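Local atomic coordinates of beta-mannosidase (Trichoderma harzianum, PDB entry 4CVU), a protein that probably hydrolyses beta-linked mannose residues from the non-reducing ends of mannose-containing glycans, as a fungal beta-mannosidase of glycoside hydrolase family 2. Residues A[735-748]-A[842-854]. Sequence-based numbering, arbitrary orientation.
With CD (cadmium ion), chain Y.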
loop_
_atom_site.group_PDB
_atom_site.type_symbol
_atom_site.label_atom_id
_atom_site.label_comp_id
_atom_site.label_asym_id
_atom_site.label_seq_id
_atom_site.Cartn_x
_atom_site.Cartn_y
_atom_site.Cartn_z
ATOM N N ARG A 735 28.503 12.356 -15.430
ATOM C CA ARG A 735 29.144 12.860 -16.635
ATOM C C ARG A 735 29.816 14.155 -16.301
ATOM O O ARG A 735 30.938 14.427 -16.773
ATOM C CB ARG A 735 28.154 13.107 -17.782
ATOM C CG ARG A 735 27.687 11.848 -18.513
ATOM C CD ARG A 735 27.021 12.242 -19.845
ATOM N NE ARG A 735 25.770 12.979 -19.661
ATOM C CZ ARG A 735 24.567 12.410 -19.528
ATOM N NH1 ARG A 735 24.423 11.076 -19.579
ATOM N NH2 ARG A 735 23.497 13.179 -19.351
ATOM N N THR A 736 29.140 14.954 -15.483
ATOM C CA THR A 736 29.654 16.279 -15.177
ATOM C C THR A 736 30.796 16.231 -14.129
ATOM O O THR A 736 31.469 17.228 -13.941
ATOM C CB THR A 736 28.521 17.241 -14.725
ATOM O OG1 THR A 736 27.344 16.984 -15.481
ATOM C CG2 THR A 736 28.917 18.706 -14.920
ATOM N N TYR A 737 30.969 15.097 -13.451
ATOM C CA TYR A 737 32.100 14.869 -12.558
ATOM C C TYR A 737 33.246 14.047 -13.236
ATOM O O TYR A 737 34.174 13.576 -12.586
ATOM C CB TYR A 737 31.637 14.182 -11.255
ATOM C CG TYR A 737 30.979 15.090 -10.191
ATOM C CD1 TYR A 737 31.181 16.462 -10.164
ATOM C CD2 TYR A 737 30.226 14.540 -9.173
ATOM C CE1 TYR A 737 30.628 17.261 -9.157
ATOM C CE2 TYR A 737 29.676 15.334 -8.160
ATOM C CZ TYR A 737 29.870 16.708 -8.178
ATOM O OH TYR A 737 29.318 17.506 -7.197
ATOM N N GLU A 738 33.161 13.850 -14.545
ATOM C CA GLU A 738 34.239 13.161 -15.246
ATOM C C GLU A 738 35.526 14.015 -15.194
ATOM O O GLU A 738 35.482 15.241 -15.015
ATOM C CB GLU A 738 33.839 12.863 -16.702
ATOM C CG GLU A 738 32.860 11.700 -16.846
ATOM C CD GLU A 738 32.760 11.194 -18.262
ATOM O OE1 GLU A 738 33.799 10.794 -18.787
ATOM O OE2 GLU A 738 31.697 11.219 -18.866
ATOM N N HIS A 739 36.667 13.344 -15.332
ATOM C CA HIS A 739 37.977 14.017 -15.214
ATOM C C HIS A 739 38.135 15.184 -16.170
ATOM O O HIS A 739 38.605 16.220 -15.782
ATOM C CB HIS A 739 39.126 13.021 -15.376
ATOM C CG HIS A 739 39.195 12.008 -14.282
ATOM N ND1 HIS A 739 39.507 12.334 -12.978
ATOM C CD2 HIS A 739 38.979 10.672 -14.295
ATOM C CE1 HIS A 739 39.477 11.236 -12.236
ATOM N NE2 HIS A 739 39.171 10.216 -13.010
ATOM N N VAL A 740 37.722 14.997 -17.426
ATOM C CA VAL A 740 37.825 16.009 -18.476
ATOM C C VAL A 740 36.441 16.158 -19.136
ATOM O O VAL A 740 35.896 15.187 -19.654
ATOM C CB VAL A 740 38.878 15.579 -19.531
ATOM C CG1 VAL A 740 39.179 16.695 -20.509
ATOM C CG2 VAL A 740 40.170 15.135 -18.858
ATOM N N ILE A 741 35.880 17.364 -19.081
ATOM C CA ILE A 741 34.545 17.650 -19.597
ATOM C C ILE A 741 34.572 18.875 -20.496
ATOM O O ILE A 741 35.401 19.767 -20.328
ATOM C CB ILE A 741 33.508 17.850 -18.445
ATOM C CG1 ILE A 741 33.904 19.040 -17.545
ATOM C CG2 ILE A 741 33.397 16.571 -17.609
ATOM C CD1 ILE A 741 32.806 19.488 -16.591
ATOM N N ALA A 742 33.676 18.872 -21.473
ATOM C CA ALA A 742 33.354 20.030 -22.313
ATOM C C ALA A 742 31.990 20.530 -21.892
ATOM O O ALA A 742 31.031 19.757 -21.850
ATOM C CB ALA A 742 33.327 19.628 -23.785
ATOM N N SER A 743 31.890 21.814 -21.602
ATOM C CA SER A 743 30.720 22.360 -20.951
ATOM C C SER A 743 30.184 23.545 -21.741
ATOM O O SER A 743 30.969 24.395 -22.168
ATOM C CB SER A 743 31.072 22.798 -19.524
ATOM O OG SER A 743 31.437 21.695 -18.687
ATOM N N ALA A 744 28.855 23.600 -21.916
ATOM C CA ALA A 744 28.204 24.666 -22.685
ATOM C C ALA A 744 27.579 25.677 -21.757
ATOM O O ALA A 744 26.729 25.327 -20.959
ATOM C CB ALA A 744 27.131 24.091 -23.604
ATOM N N PHE A 745 27.991 26.925 -21.895
ATOM C CA PHE A 745 27.494 28.039 -21.084
ATOM C C PHE A 745 26.661 28.945 -21.972
ATOM O O PHE A 745 27.179 29.509 -22.952
ATOM C CB PHE A 745 28.657 28.855 -20.508
ATOM C CG PHE A 745 29.399 28.161 -19.402
ATOM C CD1 PHE A 745 30.406 27.254 -19.680
ATOM C CD2 PHE A 745 29.106 28.433 -18.086
ATOM C CE1 PHE A 745 31.104 26.614 -18.664
ATOM C CE2 PHE A 745 29.792 27.802 -17.055
ATOM C CZ PHE A 745 30.794 26.893 -17.341
ATOM N N TRP A 746 25.388 29.101 -21.638
ATOM C CA TRP A 746 24.489 29.898 -22.465
ATOM C C TRP A 746 24.047 31.147 -21.727
ATOM O O TRP A 746 23.320 31.071 -20.738
ATOM C CB TRP A 746 23.274 29.071 -22.881
ATOM C CG TRP A 746 22.337 29.785 -23.865
ATOM C CD1 TRP A 746 22.675 30.734 -24.809
ATOM C CD2 TRP A 746 20.932 29.564 -24.007
ATOM N NE1 TRP A 746 21.562 31.120 -25.508
ATOM C CE2 TRP A 746 20.479 30.418 -25.043
ATOM C CE3 TRP A 746 20.005 28.731 -23.354
ATOM C CZ2 TRP A 746 19.129 30.464 -25.438
ATOM C CZ3 TRP A 746 18.665 28.777 -23.746
ATOM C CH2 TRP A 746 18.241 29.639 -24.777
ATOM N N ASN A 747 24.525 32.295 -22.179
ATOM C CA ASN A 747 23.991 33.551 -21.713
ATOM C C ASN A 747 22.787 33.844 -22.595
ATOM O O ASN A 747 22.941 34.232 -23.738
ATOM C CB ASN A 747 25.048 34.650 -21.793
ATOM C CG ASN A 747 24.585 35.942 -21.160
ATOM O OD1 ASN A 747 23.385 36.231 -21.126
ATOM N ND2 ASN A 747 25.528 36.727 -20.641
ATOM N N TYR A 748 21.588 33.629 -22.071
ATOM C CA TYR A 748 20.385 33.684 -22.903
ATOM C C TYR A 748 19.803 35.081 -23.071
ATOM O O TYR A 748 18.954 35.278 -23.923
ATOM C CB TYR A 748 19.313 32.697 -22.418
ATOM C CG TYR A 748 18.959 32.790 -20.942
ATOM C CD1 TYR A 748 18.156 33.820 -20.461
ATOM C CD2 TYR A 748 19.409 31.821 -20.031
ATOM C CE1 TYR A 748 17.822 33.897 -19.114
ATOM C CE2 TYR A 748 19.075 31.882 -18.691
ATOM C CZ TYR A 748 18.297 32.925 -18.231
ATOM O OH TYR A 748 17.964 32.997 -16.912
ATOM N N THR A 842 42.568 7.093 -22.086
ATOM C CA THR A 842 41.732 7.909 -22.963
ATOM C C THR A 842 40.462 8.383 -22.197
ATOM O O THR A 842 39.725 7.590 -21.616
ATOM C CB THR A 842 41.408 7.193 -24.296
ATOM O OG1 THR A 842 40.332 7.874 -24.970
ATOM C CG2 THR A 842 41.032 5.736 -24.072
ATOM N N PHE A 843 40.263 9.696 -22.186
ATOM C CA PHE A 843 39.121 10.333 -21.526
ATOM C C PHE A 843 38.088 10.812 -22.559
ATOM O O PHE A 843 38.440 11.502 -23.521
ATOM C CB PHE A 843 39.606 11.529 -20.703
ATOM C CG PHE A 843 40.612 11.174 -19.658
ATOM C CD1 PHE A 843 40.222 10.523 -18.495
ATOM C CD2 PHE A 843 41.948 11.484 -19.830
ATOM C CE1 PHE A 843 41.142 10.181 -17.517
ATOM C CE2 PHE A 843 42.880 11.147 -18.858
ATOM C CZ PHE A 843 42.476 10.491 -17.699
ATOM N N THR A 844 36.827 10.437 -22.384
ATOM C CA THR A 844 35.759 10.877 -23.283
ATOM C C THR A 844 34.546 11.399 -22.496
ATOM O O THR A 844 34.168 10.850 -21.478
ATOM C CB THR A 844 35.265 9.723 -24.148
ATOM O OG1 THR A 844 34.911 8.670 -23.273
ATOM C CG2 THR A 844 36.325 9.231 -25.008
ATOM N N HIS A 845 33.952 12.457 -23.002
ATOM C CA HIS A 845 32.813 13.104 -22.376
ATOM C C HIS A 845 31.787 13.432 -23.462
ATOM O O HIS A 845 32.150 13.984 -24.470
ATOM C CB HIS A 845 33.272 14.408 -21.716
ATOM C CG HIS A 845 32.198 15.140 -21.012
ATOM N ND1 HIS A 845 31.846 16.429 -21.322
ATOM C CD2 HIS A 845 31.386 14.755 -20.002
ATOM C CE1 HIS A 845 30.871 16.808 -20.525
ATOM N NE2 HIS A 845 30.584 15.814 -19.709
ATOM N N HIS A 846 30.529 13.096 -23.218
ATOM C CA HIS A 846 29.397 13.382 -24.093
ATOM C C HIS A 846 28.524 14.461 -23.463
ATOM O O HIS A 846 28.354 14.510 -22.275
ATOM C CB HIS A 846 28.590 12.119 -24.372
ATOM C CG HIS A 846 29.402 11.045 -25.004
ATOM N ND1 HIS A 846 30.265 10.243 -24.284
ATOM C CD2 HIS A 846 29.565 10.692 -26.305
ATOM C CE1 HIS A 846 30.895 9.423 -25.108
ATOM N NE2 HIS A 846 30.492 9.681 -26.340
ATOM N N ASN A 847 27.998 15.332 -24.286
ATOM C CA ASN A 847 27.201 16.449 -23.822
ATOM C C ASN A 847 26.378 16.977 -25.000
ATOM O O ASN A 847 26.519 16.483 -26.139
ATOM C CB ASN A 847 28.114 17.536 -23.259
ATOM C CG ASN A 847 27.397 18.492 -22.326
ATOM O OD1 ASN A 847 26.166 18.478 -22.194
ATOM N ND2 ASN A 847 28.171 19.311 -21.653
ATOM N N HIS A 848 25.494 17.932 -24.734
ATOM C CA HIS A 848 24.724 18.586 -25.780
ATOM C C HIS A 848 24.371 20.030 -25.425
ATOM O O HIS A 848 24.384 20.412 -24.253
ATOM C CB HIS A 848 23.439 17.801 -26.049
ATOM C CG HIS A 848 22.316 18.157 -25.131
ATOM N ND1 HIS A 848 22.390 17.993 -23.773
ATOM C CD2 HIS A 848 21.114 18.722 -25.369
ATOM C CE1 HIS A 848 21.275 18.417 -23.208
ATOM N NE2 HIS A 848 20.477 18.850 -24.160
ATOM N N PHE A 849 24.018 20.818 -26.436
ATOM C CA PHE A 849 23.499 22.157 -26.224
ATOM C C PHE A 849 22.242 22.393 -27.055
ATOM O O PHE A 849 22.252 22.258 -28.290
ATOM C CB PHE A 849 24.509 23.233 -26.571
ATOM C CG PHE A 849 23.924 24.615 -26.554
ATOM C CD1 PHE A 849 23.457 25.170 -25.361
ATOM C CD2 PHE A 849 23.823 25.363 -27.707
ATOM C CE1 PHE A 849 22.910 26.460 -25.330
ATOM C CE2 PHE A 849 23.282 26.648 -27.685
ATOM C CZ PHE A 849 22.817 27.198 -26.497
ATOM N N LEU A 850 21.177 22.760 -26.369
ATOM C CA LEU A 850 19.919 23.059 -26.984
ATOM C C LEU A 850 19.715 24.572 -26.905
ATOM O O LEU A 850 19.695 25.128 -25.817
ATOM C CB LEU A 850 18.833 22.325 -26.235
ATOM C CG LEU A 850 17.526 22.088 -26.966
ATOM C CD1 LEU A 850 17.682 21.005 -28.034
ATOM C CD2 LEU A 850 16.453 21.703 -25.964
ATOM N N PRO A 851 19.574 25.245 -28.057
ATOM C CA PRO A 851 19.461 26.713 -28.135
ATOM C C PRO A 851 18.089 27.276 -27.751
ATOM O O PRO A 851 17.873 28.480 -27.812
ATOM C CB PRO A 851 19.751 27.005 -29.597
ATOM C CG PRO A 851 19.258 25.788 -30.304
ATOM C CD PRO A 851 19.524 24.628 -29.394
ATOM N N VAL A 852 17.184 26.400 -27.336
ATOM C CA VAL A 852 15.947 26.815 -26.671
ATOM C C VAL A 852 15.755 25.957 -25.419
ATOM O O VAL A 852 16.502 25.016 -25.204
ATOM C CB VAL A 852 14.723 26.661 -27.602
ATOM C CG1 VAL A 852 14.828 27.617 -28.789
ATOM C CG2 VAL A 852 14.584 25.217 -28.066
ATOM N N TRP A 853 14.742 26.276 -24.614
ATOM C CA TRP A 853 14.433 25.475 -23.428
ATOM C C TRP A 853 13.828 24.161 -23.896
ATOM O O TRP A 853 13.246 24.094 -24.981
ATOM C CB TRP A 853 13.495 26.208 -22.467
ATOM C CG TRP A 853 14.078 27.510 -22.034
ATOM C CD1 TRP A 853 13.594 28.745 -22.302
ATOM C CD2 TRP A 853 15.302 27.706 -21.301
ATOM N NE1 TRP A 853 14.426 29.707 -21.762
ATOM C CE2 TRP A 853 15.477 29.094 -21.143
ATOM C CE3 TRP A 853 16.246 26.840 -20.740
ATOM C CZ2 TRP A 853 16.580 29.644 -20.470
ATOM C CZ3 TRP A 853 17.346 27.383 -20.068
ATOM C CH2 TRP A 853 17.502 28.773 -19.944
ATOM N N PRO A 854 13.972 23.108 -23.089
ATOM C CA PRO A 854 13.425 21.829 -23.532
ATOM C C PRO A 854 11.967 21.910 -23.965
ATOM O O PRO A 854 11.596 21.267 -24.952
ATOM C CB PRO A 854 13.608 20.913 -22.322
ATOM C CG PRO A 854 14.740 21.501 -21.569
ATOM C CD PRO A 854 14.781 22.991 -21.855
HETATM CD CD CD Y . 22.607 15.611 -22.894
HETATM O O HOH W 1 26.885 15.434 -20.097
HETATM O O HOH W 2 28.453 17.725 -18.370
HETATM O O HOH W 3 30.260 11.409 -20.859
HETATM O O HOH W 4 36.625 9.178 -19.387
HETATM O O HOH W 5 26.809 21.838 -20.693
HETATM O O HOH W 6 20.044 14.639 -22.474
HETATM O O HOH W 7 24.090 13.559 -24.058
#
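Trp746 reaches across to Phe849 and Trp853, and its indole is worth following outward. Trp746 CB already rests against Phe849 CE1 at 3.6 Å. CG lies anti to the backbone N (chi1 -174°), and the five-membered ring that follows takes the edge of Phe849 on its face, the planes at 77°. CD1 and CD2 both meet Phe849 CZ, while Tyr748 CB covers the opposite face. Further out, CZ3 touches the face of Trp853, and at the far rim Trp746 CH2 comes within 3.3 Å of Pro851 O. Trp853 in turn points its edge at the face of Tyr748, Trp853 CH2 lying 3.6 Å from Tyr748 CD2, which completes a cluster of four aromatic side chains. With an alanine at Trp746, a gap would probably open between Phe849 and Trp853 and leave both rings freer to turn.

Further back along the strands, Ile741 CB makes a CH-pi contact over the face of the His845 ring, 3.6 Å from its centroid. The polar link in the middle of the pair is Asn847 ND2, which donates a nearly straight hydrogen bond of 2.9 Å to Ala742 O, in the carbonyl plane. One water joins Ala744 N to Asn847 ND2.

Strands 740-747 and 842-849 run roughly parallel, 26° apart, but belong to different sheets of an Ig-like domain: the first pairs with 752-759, the second with 821-830, and helix 664-692 packs against Ser743.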